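Local coordinates for alginate lyase (Chitinophaga sp. MD30, PDB 6KCW), which cleaves alginate as a bacterial member of polysaccharide lyase family 36, at residues A[130-135]-A[181-186]; A[118-121]-A[127-130]. All blocks are in the same frame, centred on the assembly; numbering follows the deposited sequence.

Contact 1. Residues A[130-135]-A[181-186]; sequences FQPYIY and AQIIIN. With PO4 (phosphate ion), chain B.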
ATOM      1  N   PHE A 130     -12.207  -0.789  -2.997  1.00 44.53           N
ATOM      2  CA  PHE A 130     -11.009  -0.284  -2.348  1.00 41.95           C
ATOM      3  C   PHE A 130     -11.394   0.361  -1.016  1.00 41.46           C
ATOM      4  O   PHE A 130     -12.542   0.754  -0.800  1.00 39.35           O
ATOM      5  CB  PHE A 130     -10.290   0.731  -3.252  1.00 41.66           C
ATOM      6  CG  PHE A 130      -9.571   0.112  -4.425  1.00 39.11           C
ATOM      7  CD1 PHE A 130      -8.512  -0.765  -4.222  1.00 37.41           C
ATOM      8  CD2 PHE A 130      -9.939   0.420  -5.723  1.00 40.76           C
ATOM      9  CE1 PHE A 130      -7.839  -1.337  -5.280  1.00 34.54           C
ATOM     10  CE2 PHE A 130      -9.260  -0.146  -6.801  1.00 42.43           C
ATOM     11  CZ  PHE A 130      -8.205  -1.038  -6.569  1.00 38.29           C
ATOM     12  N   GLN A 131     -10.425   0.446  -0.102  1.00 41.53           N
ATOM     13  CA  GLN A 131     -10.704   1.092   1.173  1.00 39.98           C
ATOM     14  C   GLN A 131      -9.385   1.529   1.773  1.00 39.62           C
ATOM     15  O   GLN A 131      -8.410   0.768   1.717  1.00 41.80           O
ATOM     16  CB  GLN A 131     -11.453   0.167   2.150  1.00 36.34           C
ATOM     17  CG  GLN A 131     -10.595  -0.934   2.817  1.00 41.52           C
ATOM     18  CD  GLN A 131     -11.372  -1.830   3.794  1.00 40.43           C
ATOM     19  OE1 GLN A 131     -12.606  -1.809   3.836  1.00 43.25           O
ATOM     20  NE2 GLN A 131     -10.642  -2.616   4.587  1.00 39.17           N
ATOM     21  N   PRO A 132      -9.300   2.730   2.329  1.00 38.56           N
ATOM     22  CA  PRO A 132      -8.124   3.082   3.125  1.00 38.82           C
ATOM     23  C   PRO A 132      -7.939   2.076   4.249  1.00 39.47           C
ATOM     24  O   PRO A 132      -8.875   1.393   4.671  1.00 40.53           O
ATOM     25  CB  PRO A 132      -8.459   4.473   3.683  1.00 40.30           C
ATOM     26  CG  PRO A 132      -9.642   4.959   2.880  1.00 41.34           C
ATOM     27  CD  PRO A 132     -10.364   3.744   2.399  1.00 41.22           C
ATOM     28  N   TYR A 133      -6.705   1.992   4.737  1.00 37.50           N
ATOM     29  CA  TYR A 133      -6.368   1.067   5.819  1.00 37.78           C
ATOM     30  C   TYR A 133      -5.223   1.711   6.603  1.00 36.55           C
ATOM     31  O   TYR A 133      -4.050   1.458   6.331  1.00 39.33           O
ATOM     32  CB  TYR A 133      -5.995  -0.309   5.284  1.00 36.05           C
ATOM     33  CG  TYR A 133      -6.092  -1.374   6.339  1.00 40.58           C
ATOM     34  CD1 TYR A 133      -7.333  -1.808   6.789  1.00 41.14           C
ATOM     35  CD2 TYR A 133      -4.955  -1.930   6.907  1.00 40.67           C
ATOM     36  CE1 TYR A 133      -7.447  -2.763   7.758  1.00 41.39           C
ATOM     37  CE2 TYR A 133      -5.060  -2.895   7.884  1.00 44.00           C
ATOM     38  CZ  TYR A 133      -6.310  -3.311   8.303  1.00 44.31           C
ATOM     39  OH  TYR A 133      -6.428  -4.267   9.284  1.00 45.79           O
ATOM     40  N   ILE A 134      -5.582   2.552   7.565  1.00 37.86           N
ATOM     41  CA  ILE A 134      -4.640   3.466   8.198  1.00 37.18           C
ATOM     42  C   ILE A 134      -4.471   3.073   9.662  1.00 38.80           C
ATOM     43  O   ILE A 134      -5.452   2.980  10.409  1.00 35.28           O
ATOM     44  CB  ILE A 134      -5.110   4.924   8.075  1.00 37.36           C
ATOM     45  CG1 ILE A 134      -5.596   5.212   6.658  1.00 35.82           C
ATOM     46  CG2 ILE A 134      -3.976   5.874   8.361  1.00 36.37           C
ATOM     47  CD1 ILE A 134      -4.575   4.893   5.624  1.00 38.46           C
ATOM     48  N   TYR A 135      -3.232   2.807  10.062  1.00 39.29           N
ATOM     49  CA  TYR A 135      -2.874   2.820  11.471  1.00 41.69           C
ATOM     50  C   TYR A 135      -2.396   4.231  11.776  1.00 40.21           C
ATOM     51  O   TYR A 135      -1.648   4.818  10.987  1.00 36.24           O
ATOM     52  CB  TYR A 135      -1.789   1.784  11.804  1.00 40.97           C
ATOM     53  CG  TYR A 135      -2.230   0.332  11.667  1.00 39.88           C
ATOM     54  CD1 TYR A 135      -2.328  -0.259  10.421  1.00 40.37           C
ATOM     55  CD2 TYR A 135      -2.521  -0.453  12.788  1.00 40.12           C
ATOM     56  CE1 TYR A 135      -2.724  -1.577  10.270  1.00 37.04           C
ATOM     57  CE2 TYR A 135      -2.923  -1.786  12.648  1.00 41.82           C
ATOM     58  CZ  TYR A 135      -3.024  -2.340  11.377  1.00 43.52           C
ATOM     59  OH  TYR A 135      -3.420  -3.657  11.177  1.00 47.16           O
ATOM     60  N   ALA A 181      -3.751  12.408   5.686  1.00 32.54           N
ATOM     61  CA  ALA A 181      -3.773  11.146   4.947  1.00 38.18           C
ATOM     62  C   ALA A 181      -4.754  11.270   3.789  1.00 34.74           C
ATOM     63  O   ALA A 181      -5.926  11.590   4.004  1.00 38.74           O
ATOM     64  CB  ALA A 181      -4.164   9.978   5.864  1.00 31.31           C
ATOM     65  N   GLN A 182      -4.296  11.006   2.569  1.00 37.15           N
ATOM     66  CA  GLN A 182      -5.142  11.199   1.398  1.00 32.33           C
ATOM     67  C   GLN A 182      -4.962  10.062   0.407  1.00 36.57           C
ATOM     68  O   GLN A 182      -3.832   9.660   0.111  1.00 37.13           O
ATOM     69  CB  GLN A 182      -4.835  12.537   0.716  1.00 35.83           C
ATOM     70  CG  GLN A 182      -5.612  12.798  -0.580  1.00 37.66           C
ATOM     71  CD  GLN A 182      -5.209  14.108  -1.254  1.00 37.47           C
ATOM     72  OE1 GLN A 182      -4.494  14.114  -2.259  1.00 37.67           O
ATOM     73  NE2 GLN A 182      -5.669  15.220  -0.698  1.00 38.09           N
ATOM     74  N   ILE A 183      -6.085   9.563  -0.123  1.00 39.13           N
ATOM     75  CA  ILE A 183      -6.102   8.594  -1.218  1.00 36.69           C
ATOM     76  C   ILE A 183      -7.046   9.085  -2.309  1.00 35.97           C
ATOM     77  O   ILE A 183      -8.220   9.358  -2.041  1.00 36.01           O
ATOM     78  CB  ILE A 183      -6.547   7.200  -0.746  1.00 37.78           C
ATOM     79  CG1 ILE A 183      -5.561   6.634   0.281  1.00 36.81           C
ATOM     80  CG2 ILE A 183      -6.691   6.262  -1.954  1.00 36.13           C
ATOM     81  CD1 ILE A 183      -6.061   5.404   0.957  1.00 35.09           C
ATOM     82  N   ILE A 184      -6.546   9.160  -3.540  1.00 38.69           N
ATOM     83  CA  ILE A 184      -7.323   9.603  -4.700  1.00 36.40           C
ATOM     84  C   ILE A 184      -7.269   8.497  -5.747  1.00 38.15           C
ATOM     85  O   ILE A 184      -6.179   8.078  -6.153  1.00 35.89           O
ATOM     86  CB  ILE A 184      -6.790  10.926  -5.284  1.00 35.05           C
ATOM     87  CG1 ILE A 184      -6.509  11.953  -4.182  1.00 36.74           C
ATOM     88  CG2 ILE A 184      -7.781  11.503  -6.297  1.00 36.83           C
ATOM     89  CD1 ILE A 184      -7.757  12.568  -3.562  1.00 36.97           C
ATOM     90  N   ILE A 185      -8.436   8.020  -6.174  1.00 36.90           N
ATOM     91  CA  ILE A 185      -8.532   6.923  -7.132  1.00 36.82           C
ATOM     92  C   ILE A 185      -9.340   7.410  -8.326  1.00 39.30           C
ATOM     93  O   ILE A 185     -10.494   7.834  -8.169  1.00 39.02           O
ATOM     94  CB  ILE A 185      -9.161   5.665  -6.508  1.00 38.08           C
ATOM     95  CG1 ILE A 185      -8.335   5.191  -5.313  1.00 33.65           C
ATOM     96  CG2 ILE A 185      -9.275   4.535  -7.529  1.00 35.34           C
ATOM     97  CD1 ILE A 185      -8.943   4.000  -4.625  1.00 37.05           C
ATOM     98  N   ASN A 186      -8.741   7.338  -9.517  1.00 37.81           N
ATOM     99  CA  ASN A 186      -9.367   7.866 -10.723  1.00 40.00           C
ATOM    100  C   ASN A 186      -9.806   9.314 -10.515  1.00 38.59           C
ATOM    101  O   ASN A 186     -10.923   9.691 -10.860  1.00 39.81           O
ATOM    102  CB  ASN A 186     -10.563   7.014 -11.156  1.00 36.19           C
ATOM    103  CG  ASN A 186     -10.161   5.694 -11.755  1.00 37.61           C
ATOM    104  OD1 ASN A 186      -8.988   5.456 -12.027  1.00 37.42           O
ATOM    105  ND2 ASN A 186     -11.145   4.828 -11.987  1.00 35.59           N
TER
HETATM  106  P   PO4 B 301      -3.065  -5.851   9.548  1.00 52.18           P
HETATM  107  O1  PO4 B 301      -1.827  -5.724   8.696  1.00 47.76           O
HETATM  108  O2  PO4 B 301      -2.828  -6.902  10.611  1.00 51.56           O
HETATM  109  O3  PO4 B 301      -4.240  -6.339   8.732  1.00 40.60           O
HETATM  110  O4  PO4 B 301      -3.356  -4.510  10.238  1.00 54.74           O
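Ile185 presses its CD1 methyl against the root of the Phe130 side chain, 3.8 Å from Phe130 CB and nearly as close to CG, coming at the ring obliquely. Because CG1 of Ile185 stands anti to the carbonyl carbon (chi1 -59°) and chi2 is extended, this methyl is the part that reaches furthest across. Ile183 repeats the pattern two residues earlier: its CD1 lies 3.7 Å from Pro132 CB, against the pyrrolidine ring. The two strands belong to different antiparallel sheets, and the two sheets pack face to face through these side chains, consistent with the beta-sandwich of the concanavalin clan. Tyr163 packs edge-to-face with Phe130, and Val190 on the next strand touches both Pro132 and Ile185.

Packing is tight at these two isoleucine tips and looser toward the far end, where Ile134 and Ala181 stay beyond contact distance of the opposite segment and are bridged by Trp197. Gln182 and Ile184 lie on the outer, partly exposed side of strand 179-185. Tyr133 is directed away from this strand, and its OH lies near a phosphate ion, probably from the crystallisation liquor, that Lys91 and Arg117 bind. Tyr135 OH and phosphate O4 are modelled 1.3 Å apart, far too close for a non-bonded pair, and an O-O bond there is chemically implausible, so the ion's placement, and with it a Tyr133 OH bond to O4, is doubtful. These two segments are joined by apolar contacts, with no hydrogen bond between them; the tyrosines and cations around the phosphate are consistent with a pocket for an anionic sugar.

Contact 2. Residues A[118-121]-A[127-130]; sequences MMWY and RVFF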
ATOM      1  N   MET A 118      -3.536   0.685   1.491  1.00 39.78           N
ATOM      2  CA  MET A 118      -4.836   0.523   0.855  1.00 39.76           C
ATOM      3  C   MET A 118      -5.146  -0.958   0.708  1.00 38.05           C
ATOM      4  O   MET A 118      -4.244  -1.781   0.516  1.00 37.51           O
ATOM      5  CB  MET A 118      -4.891   1.217  -0.532  1.00 38.70           C
ATOM      6  CG  MET A 118      -6.297   1.261  -1.159  1.00 38.01           C
ATOM      7  SD  MET A 118      -6.403   2.139  -2.740  1.00 41.97           S
ATOM      8  CE  MET A 118      -5.471   1.017  -3.805  1.00 37.80           C
ATOM      9  N   MET A 119      -6.434  -1.287   0.795  1.00 35.98           N
ATOM     10  CA  MET A 119      -6.896  -2.659   0.663  1.00 40.02           C
ATOM     11  C   MET A 119      -7.995  -2.747  -0.384  1.00 41.37           C
ATOM     12  O   MET A 119      -8.653  -1.758  -0.710  1.00 40.86           O
ATOM     13  CB  MET A 119      -7.449  -3.214   1.978  1.00 38.45           C
ATOM     14  CG  MET A 119      -6.459  -3.315   3.098  1.00 37.65           C
ATOM     15  SD  MET A 119      -7.235  -4.160   4.488  1.00 41.66           S
ATOM     16  CE  MET A 119      -7.685  -5.766   3.829  1.00 35.61           C
ATOM     17  N   TRP A 120      -8.185  -3.953  -0.912  1.00 40.55           N
ATOM     18  CA  TRP A 120      -9.472  -4.330  -1.467  1.00 41.42           C
ATOM     19  C   TRP A 120     -10.185  -5.202  -0.435  1.00 43.87           C
ATOM     20  O   TRP A 120      -9.561  -5.748   0.480  1.00 42.15           O
ATOM     21  CB  TRP A 120      -9.319  -5.039  -2.820  1.00 40.73           C
ATOM     22  CG  TRP A 120      -9.074  -6.494  -2.730  1.00 40.41           C
ATOM     23  CD1 TRP A 120     -10.012  -7.482  -2.758  1.00 39.58           C
ATOM     24  CD2 TRP A 120      -7.805  -7.145  -2.606  1.00 39.15           C
ATOM     25  NE1 TRP A 120      -9.408  -8.712  -2.648  1.00 42.35           N
ATOM     26  CE2 TRP A 120      -8.052  -8.533  -2.551  1.00 41.73           C
ATOM     27  CE3 TRP A 120      -6.484  -6.690  -2.525  1.00 38.89           C
ATOM     28  CZ2 TRP A 120      -7.025  -9.472  -2.428  1.00 38.41           C
ATOM     29  CZ3 TRP A 120      -5.466  -7.622  -2.406  1.00 35.64           C
ATOM     30  CH2 TRP A 120      -5.744  -8.998  -2.360  1.00 36.96           C
ATOM     31  N   TYR A 121     -11.510  -5.279  -0.547  1.00 45.74           N
ATOM     32  CA  TYR A 121     -12.298  -5.867   0.528  1.00 48.28           C
ATOM     33  C   TYR A 121     -13.644  -6.326  -0.017  1.00 51.31           C
ATOM     34  O   TYR A 121     -14.253  -5.628  -0.835  1.00 44.87           O
ATOM     35  CB  TYR A 121     -12.496  -4.856   1.666  1.00 49.95           C
ATOM     36  CG  TYR A 121     -13.108  -5.414   2.946  1.00 49.19           C
ATOM     37  CD1 TYR A 121     -12.337  -6.112   3.864  1.00 46.38           C
ATOM     38  CD2 TYR A 121     -14.449  -5.192   3.258  1.00 51.70           C
ATOM     39  CE1 TYR A 121     -12.891  -6.603   5.037  1.00 50.09           C
ATOM     40  CE2 TYR A 121     -15.010  -5.678   4.432  1.00 48.34           C
ATOM     41  CZ  TYR A 121     -14.225  -6.386   5.312  1.00 51.64           C
ATOM     42  OH  TYR A 121     -14.775  -6.870   6.478  1.00 53.69           O
ATOM     43  N   ARG A 127     -20.354  -7.014  -1.930  1.00 54.10           N
ATOM     44  CA  ARG A 127     -19.725  -5.834  -2.509  1.00 52.73           C
ATOM     45  C   ARG A 127     -18.208  -5.924  -2.365  1.00 48.47           C
ATOM     46  O   ARG A 127     -17.697  -6.453  -1.375  1.00 51.27           O
ATOM     47  CB  ARG A 127     -20.257  -4.563  -1.836  1.00 50.94           C
ATOM     48  CG  ARG A 127     -20.225  -3.318  -2.728  1.00 49.69           C
ATOM     49  CD  ARG A 127     -21.042  -2.145  -2.152  1.00 49.87           C
ATOM     50  NE  ARG A 127     -20.351  -1.409  -1.090  1.00 48.34           N
ATOM     51  CZ  ARG A 127     -19.587  -0.336  -1.286  1.00 47.61           C
ATOM     52  NH1 ARG A 127     -19.403   0.154  -2.509  1.00 48.80           N
ATOM     53  NH2 ARG A 127     -19.003   0.257  -0.252  1.00 42.46           N
ATOM     54  N   VAL A 128     -17.490  -5.412  -3.363  1.00 48.17           N
ATOM     55  CA  VAL A 128     -16.029  -5.459  -3.402  1.00 49.15           C
ATOM     56  C   VAL A 128     -15.510  -4.076  -3.773  1.00 46.85           C
ATOM     57  O   VAL A 128     -15.868  -3.543  -4.828  1.00 44.69           O
ATOM     58  CB  VAL A 128     -15.509  -6.509  -4.402  1.00 48.79           C
ATOM     59  CG1 VAL A 128     -13.991  -6.435  -4.495  1.00 44.63           C
ATOM     60  CG2 VAL A 128     -15.962  -7.904  -3.987  1.00 49.85           C
ATOM     61  N   PHE A 129     -14.636  -3.514  -2.937  1.00 44.51           N
ATOM     62  CA  PHE A 129     -14.191  -2.143  -3.150  1.00 46.22           C
ATOM     63  C   PHE A 129     -12.741  -1.974  -2.713  1.00 43.29           C
ATOM     64  O   PHE A 129     -12.119  -2.882  -2.162  1.00 40.80           O
ATOM     65  CB  PHE A 129     -15.091  -1.143  -2.399  1.00 44.35           C
ATOM     66  CG  PHE A 129     -15.441  -1.570  -0.997  1.00 39.94           C
ATOM     67  CD1 PHE A 129     -14.595  -1.279   0.064  1.00 42.13           C
ATOM     68  CD2 PHE A 129     -16.615  -2.262  -0.742  1.00 41.36           C
ATOM     69  CE1 PHE A 129     -14.904  -1.679   1.353  1.00 41.88           C
ATOM     70  CE2 PHE A 129     -16.940  -2.667   0.545  1.00 46.86           C
ATOM     71  CZ  PHE A 129     -16.080  -2.377   1.597  1.00 46.98           C
ATOM     72  N   PHE A 130     -12.207  -0.789  -2.997  1.00 44.53           N
ATOM     73  CA  PHE A 130     -11.009  -0.284  -2.348  1.00 41.95           C
ATOM     74  C   PHE A 130     -11.394   0.361  -1.016  1.00 41.46           C
ATOM     75  O   PHE A 130     -12.542   0.754  -0.800  1.00 39.35           O
ATOM     76  CB  PHE A 130     -10.290   0.731  -3.252  1.00 41.66           C
ATOM     77  CG  PHE A 130      -9.571   0.112  -4.425  1.00 39.11           C
ATOM     78  CD1 PHE A 130      -8.512  -0.765  -4.222  1.00 37.41           C
ATOM     79  CD2 PHE A 130      -9.939   0.420  -5.723  1.00 40.76           C
ATOM     80  CE1 PHE A 130      -7.839  -1.337  -5.280  1.00 34.54           C
ATOM     81  CE2 PHE A 130      -9.260  -0.146  -6.801  1.00 42.43           C
ATOM     82  CZ  PHE A 130      -8.205  -1.038  -6.569  1.00 38.29           C
TER
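Met118 lays its thioether obliquely across the Phe130 ring, a Met-aromatic contact with SD 4.5 Å from the ring centroid. The pair sits in the antiparallel beta hairpin of strands 113-122 and 128-135. An extended start, with CG anti to the backbone N (chi1 -171°), and a bend at the thioether bring CE to 3.5 Å from Phe130 CD1. On the same face as Phe130, Trp120 sits opposite it in a non-hydrogen-bonded pair, but its indole leads off: Phe80 and Phe84 meet it edge-to-face, and NE1 bonds to the carbonyl of Trp86.

Tyr121 and Phe129 form the hydrogen-bonded pair, with Tyr121 N to Phe129 O at 3.0 Å and Phe129 N to Tyr121 O at the same length. The second bond is clearly the straighter, 155° at the hydrogen. Phe129 O also takes a CA-H contact from Trp120, and Tyr121 O one from Val128, so each carbonyl oxygen is approached by one N-H and one CA-H. On the face that carries Tyr121 and Phe129 the two aromatic side chains run side by side in the same direction, their planes at 46°, and CD2 of Tyr121 meets CZ of Phe129 at 3.7 Å. Arg127 is held through its guanidinium by Gly155, Pro152 and Ser150, with Phe129 CD2 above the rim of one face. CG of Phe129 sits between its backbone N and carbonyl carbon, which places the ring with Tyr121 O 4.1 Å above its centre.

How the contacts relate
Phe130 belongs to both contacts: its side chain meets Ile185 across the sandwich in contact 1 and Met118 within its own sheet in contact 2, and the centres of the two contacts lie about 10 Å apart. Met118 SD closes the triangle at 3.7 Å from Ile185 CD1. The hairpin pairing of contact 2 continues into 130-135 through a probable hydrogen bond from Gln131 N to Met119 O, 2.9 Å long. On the opposite side of the sheet from this apolar core, Met119 SD packs 3.3 Å from Tyr133 CD1, and the Met119 side chain lies about 6 Å from the phosphate. The hairpin thus contributes both to the interior and to the surface where the phosphate is bound.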